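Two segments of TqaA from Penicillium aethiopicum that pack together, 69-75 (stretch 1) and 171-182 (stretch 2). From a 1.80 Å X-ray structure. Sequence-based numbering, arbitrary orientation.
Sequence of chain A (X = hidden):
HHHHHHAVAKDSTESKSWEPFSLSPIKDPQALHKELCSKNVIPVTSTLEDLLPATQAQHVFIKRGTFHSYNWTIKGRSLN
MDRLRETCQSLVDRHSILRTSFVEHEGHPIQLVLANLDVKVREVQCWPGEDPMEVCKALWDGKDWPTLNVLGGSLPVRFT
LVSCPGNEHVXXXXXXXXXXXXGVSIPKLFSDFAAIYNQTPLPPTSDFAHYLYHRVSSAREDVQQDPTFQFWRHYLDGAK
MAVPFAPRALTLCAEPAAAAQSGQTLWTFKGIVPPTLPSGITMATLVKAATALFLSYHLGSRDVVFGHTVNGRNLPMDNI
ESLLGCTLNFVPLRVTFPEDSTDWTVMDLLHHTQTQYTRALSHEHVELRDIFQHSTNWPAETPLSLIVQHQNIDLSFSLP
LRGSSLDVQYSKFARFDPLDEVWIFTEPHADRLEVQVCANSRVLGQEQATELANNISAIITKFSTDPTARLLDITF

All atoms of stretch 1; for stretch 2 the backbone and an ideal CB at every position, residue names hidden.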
# COMPACT_ATOMS: atom_id res chain seq x y z
N SER A 69 9.92 -5.32 7.51
CA SER A 69 11.16 -6.06 7.31
C SER A 69 10.80 -7.33 6.57
O SER A 69 10.13 -8.21 7.13
CB SER A 69 11.83 -6.39 8.65
OG SER A 69 13.06 -7.08 8.42
N TYR A 70 11.23 -7.44 5.32
CA TYR A 70 10.99 -8.65 4.54
C TYR A 70 12.19 -9.59 4.72
O TYR A 70 13.31 -9.24 4.36
CB TYR A 70 10.77 -8.31 3.07
CG TYR A 70 9.44 -7.63 2.83
CD1 TYR A 70 8.25 -8.32 3.07
CD2 TYR A 70 9.36 -6.32 2.38
CE1 TYR A 70 7.02 -7.71 2.87
CE2 TYR A 70 8.13 -5.70 2.17
CZ TYR A 70 6.96 -6.42 2.42
OH TYR A 70 5.72 -5.84 2.21
N ASN A 71 11.92 -10.77 5.27
CA ASN A 71 12.97 -11.63 5.81
C ASN A 71 13.10 -12.93 5.04
O ASN A 71 12.12 -13.67 4.88
CB ASN A 71 12.68 -11.95 7.27
CG ASN A 71 12.46 -10.72 8.10
OD1 ASN A 71 13.01 -9.66 7.80
ND2 ASN A 71 11.64 -10.84 9.14
N TRP A 72 14.31 -13.23 4.59
CA TRP A 72 14.55 -14.42 3.81
C TRP A 72 15.54 -15.33 4.52
O TRP A 72 16.70 -14.98 4.66
CB TRP A 72 15.09 -14.05 2.43
CG TRP A 72 14.11 -13.24 1.64
CD1 TRP A 72 14.12 -11.88 1.45
CD2 TRP A 72 12.96 -13.73 0.96
NE1 TRP A 72 13.05 -11.51 0.67
CE2 TRP A 72 12.32 -12.63 0.36
CE3 TRP A 72 12.41 -15.01 0.79
CZ2 TRP A 72 11.17 -12.76 -0.41
CZ3 TRP A 72 11.26 -15.14 0.03
CH2 TRP A 72 10.65 -14.02 -0.56
N THR A 73 15.07 -16.49 4.97
CA THR A 73 15.96 -17.46 5.63
C THR A 73 16.51 -18.39 4.56
O THR A 73 15.75 -19.12 3.91
CB THR A 73 15.23 -18.26 6.72
OG1 THR A 73 14.64 -17.37 7.66
CG2 THR A 73 16.21 -19.19 7.45
N ILE A 74 17.83 -18.36 4.39
CA ILE A 74 18.50 -19.07 3.30
C ILE A 74 19.37 -20.19 3.88
O ILE A 74 20.23 -19.93 4.71
CB ILE A 74 19.38 -18.12 2.49
CG1 ILE A 74 18.58 -16.90 2.00
CG2 ILE A 74 20.00 -18.85 1.30
CD1 ILE A 74 19.43 -15.82 1.36
N LYS A 75 19.12 -21.43 3.46
CA LYS A 75 19.87 -22.58 3.99
C LYS A 75 20.47 -23.41 2.87
O LYS A 75 19.79 -23.73 1.89
CB LYS A 75 18.97 -23.46 4.86
CG LYS A 75 18.64 -22.85 6.19
CD LYS A 75 17.63 -23.71 6.94
CE LYS A 75 17.29 -23.07 8.27
NZ LYS A 75 16.10 -23.72 8.91
N UNK A 171 20.08 -15.21 7.41
CA UNK A 171 18.84 -14.45 7.17
C UNK A 171 19.19 -13.12 6.52
O UNK A 171 20.02 -12.38 7.02
CB UNK A 171 18.07 -14.22 8.47
N UNK A 172 18.55 -12.84 5.38
CA UNK A 172 18.69 -11.56 4.71
C UNK A 172 17.42 -10.77 4.97
O UNK A 172 16.34 -11.31 4.77
CB UNK A 172 18.95 -11.73 3.21
N UNK A 173 17.54 -9.53 5.46
CA UNK A 173 16.33 -8.70 5.59
C UNK A 173 16.42 -7.41 4.78
O UNK A 173 17.49 -6.82 4.56
CB UNK A 173 16.08 -8.36 7.06
N UNK A 174 15.25 -6.98 4.30
CA UNK A 174 15.11 -5.76 3.54
C UNK A 174 14.10 -4.90 4.27
O UNK A 174 12.95 -5.31 4.40
CB UNK A 174 14.69 -6.03 2.10
N UNK A 175 14.52 -3.76 4.80
CA UNK A 175 13.60 -2.85 5.48
C UNK A 175 13.11 -1.82 4.47
O UNK A 175 13.82 -1.46 3.55
CB UNK A 175 14.27 -2.17 6.68
N UNK A 176 11.86 -1.39 4.64
CA UNK A 176 11.26 -0.53 3.62
C UNK A 176 9.98 0.11 4.18
O UNK A 176 9.23 -0.50 4.94
CB UNK A 176 10.96 -1.33 2.35
N UNK A 177 9.76 1.37 3.80
CA UNK A 177 8.54 2.10 4.13
C UNK A 177 7.46 1.79 3.07
O UNK A 177 7.77 1.66 1.89
CB UNK A 177 8.81 3.60 4.21
N UNK A 178 6.20 1.69 3.48
CA UNK A 178 5.13 1.40 2.52
C UNK A 178 4.94 2.58 1.53
O UNK A 178 4.28 2.44 0.51
CB UNK A 178 3.82 1.11 3.26
N UNK A 179 5.58 3.71 1.80
CA UNK A 179 5.63 4.78 0.81
C UNK A 179 6.43 4.36 -0.43
O UNK A 179 6.44 5.06 -1.44
CB UNK A 179 6.24 6.04 1.43
N UNK A 180 7.08 3.20 -0.34
CA UNK A 180 8.03 2.77 -1.38
C UNK A 180 7.64 1.47 -2.09
O UNK A 180 8.38 0.98 -2.94
CB UNK A 180 9.42 2.60 -0.76
N UNK A 181 6.47 0.92 -1.77
CA UNK A 181 6.05 -0.31 -2.43
C UNK A 181 4.52 -0.45 -2.37
O UNK A 181 3.86 0.27 -1.63
CB UNK A 181 6.73 -1.52 -1.78
N UNK A 182 3.98 -1.37 -3.16
CA UNK A 182 2.57 -1.75 -3.03
C UNK A 182 2.38 -3.22 -3.38
O UNK A 182 3.33 -3.91 -3.79
CB UNK A 182 1.69 -0.88 -3.93

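Stretch 1 is a strand, and 171–177 runs antiparallel to it, at 165°. Side chains therefore alternate between two faces: one carries Ser69, Asn71 and Thr73, the other Tyr70 and Trp72.

Position 171 lies opposite Thr73 in a non-hydrogen-bonded pair. Its CB points to the face of Asn71 and Thr73, 4.7 Å from Thr73 OG1. A beta-branched residue, apolar or threonine, would suit such an extended backbone. It is Val171, whose CG2 lies 3.8 Å from Thr73 OG1 and whose CG1 lies 4.4 Å from Asn71 CB.

Position 172 pairs with Trp72 through two backbone hydrogen bonds: Trp72 N to the O of 172 (2.8 Å) and the N of 172 to Trp72 O (2.9 Å). Its CB points to the other face, 4.5 Å from Ile74 CD1, so leucine, isoleucine, valine or methionine would fit. Leu172 extends an apolar side chain on this face.

Position 173 faces a polar patch. Ser69 OG donates to Asn71 OD1 (2.7 Å), and the ideal CB is 3.4 Å from Asn71 OD1 and 3.6 Å from Ser69 OG. A small side chain is favoured, such as serine, threonine, alanine or valine, and a hydroxyl could join the polar network. Thr173 does so through a water, which lies 2.8 Å from Thr173 OG1 and donates to Ser69 OG at 2.7 Å. Its methyl, CG2, packs 3.3 Å from Asn71 OD1.

Position 174 pairs likewise with Tyr70: Tyr70 N to the O of 174 (2.9 Å) and the N of 174 to Tyr70 O (3.0 Å). The CB points to the face of the sheet that carries Tyr70 and Trp72, which invites a branched aliphatic residue. Ile174 fits, its CD1 reaching the edge of the Trp72 ring, 4.3 Å from Trp72 CD1.

Position 175 returns to the Ser69 face, its CB 5.0 Å from Ser69 CA. Many side chains would do, especially a long polar one. Gln175 places CG 4.2 Å from Ser69 OG, and its NE2 donates to the same water (2.9 Å from NE2 to the water O), tying three side chains together.

At 176 the CB points sideways, 5.2 Å from Tyr70 CE2; an aliphatic group could close the gap. Ile176 CG2 does so, 3.7 Å from Tyr70 CE2.

Positions 177 to 180 offer stretch 1 no contact, and the N of 180 bonds to the O of 177 (2.8 Å), forming a turn. Small polar or turn-forming residues suit all four: Ser177, His178, Ser179 and Gln180. The two serines share a hydrogen bond (Ser177 OG to Ser179 OG, 2.8 Å), and Gln180 OE1 accepts from Ser177 N (3.0 Å).

Position 181 points toward stretch 1, but its CB is beyond 5.5 Å, so only a large side chain could reach the Tyr70 ring. Trp181 does: Tyr70 OH sits over its face, 3.0 Å from Trp181 CZ2, in an edge-to-face pair with planes at 79°.

Position 182 points away, so stretch 1 leaves its choice open; Asp182 bonds elsewhere in the structure.

Stretch 2 (171-182) VLTIQISHSQWD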
# COMPACT_ATOMS: atom_id res chain seq x y z
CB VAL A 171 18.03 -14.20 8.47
CG1 VAL A 171 16.77 -13.33 8.17
CG2 VAL A 171 17.61 -15.52 9.10
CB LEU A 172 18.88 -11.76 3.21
CG LEU A 172 18.70 -10.53 2.32
CD1 LEU A 172 19.85 -9.56 2.49
CD2 LEU A 172 18.57 -10.98 0.87
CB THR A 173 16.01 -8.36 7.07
OG1 THR A 173 16.79 -7.25 7.52
CG2 THR A 173 16.28 -9.58 7.98
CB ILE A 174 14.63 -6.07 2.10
CG1 ILE A 174 15.41 -7.27 1.54
CG2 ILE A 174 14.72 -4.83 1.21
CD1 ILE A 174 14.89 -7.80 0.21
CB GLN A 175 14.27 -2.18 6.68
CG GLN A 175 14.53 -3.16 7.81
CD GLN A 175 15.13 -2.51 9.03
OE1 GLN A 175 15.33 -1.30 9.07
NE2 GLN A 175 15.43 -3.32 10.03
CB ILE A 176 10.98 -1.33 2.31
CG1 ILE A 176 10.47 -0.42 1.18
CG2 ILE A 176 10.06 -2.52 2.56
CD1 ILE A 176 10.41 -1.11 -0.19
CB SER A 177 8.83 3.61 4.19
OG SER A 177 7.62 4.36 4.20
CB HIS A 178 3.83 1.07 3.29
CG HIS A 178 2.86 0.19 2.55
ND1 HIS A 178 2.74 0.18 1.16
CD2 HIS A 178 1.95 -0.70 2.99
CE1 HIS A 178 1.81 -0.67 0.80
NE2 HIS A 178 1.29 -1.22 1.90
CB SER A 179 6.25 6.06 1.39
OG SER A 179 7.60 5.84 1.81
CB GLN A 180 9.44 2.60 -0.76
CG GLN A 180 9.98 3.88 -0.14
CD GLN A 180 11.26 3.63 0.64
OE1 GLN A 180 11.24 3.01 1.70
NE2 GLN A 180 12.40 4.09 0.10
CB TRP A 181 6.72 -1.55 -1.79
CG TRP A 181 6.28 -1.81 -0.38
CD1 TRP A 181 6.80 -1.25 0.75
CD2 TRP A 181 5.20 -2.65 0.06
NE1 TRP A 181 6.13 -1.71 1.86
CE2 TRP A 181 5.15 -2.57 1.46
CE3 TRP A 181 4.28 -3.47 -0.61
CZ2 TRP A 181 4.20 -3.27 2.22
CZ3 TRP A 181 3.34 -4.17 0.15
CH2 TRP A 181 3.31 -4.06 1.55
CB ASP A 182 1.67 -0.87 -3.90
CG ASP A 182 2.07 -0.84 -5.35
OD1 ASP A 182 2.68 -1.82 -5.84
OD2 ASP A 182 1.75 0.16 -6.03
O HOH W 1 15.33 -6.20 9.65
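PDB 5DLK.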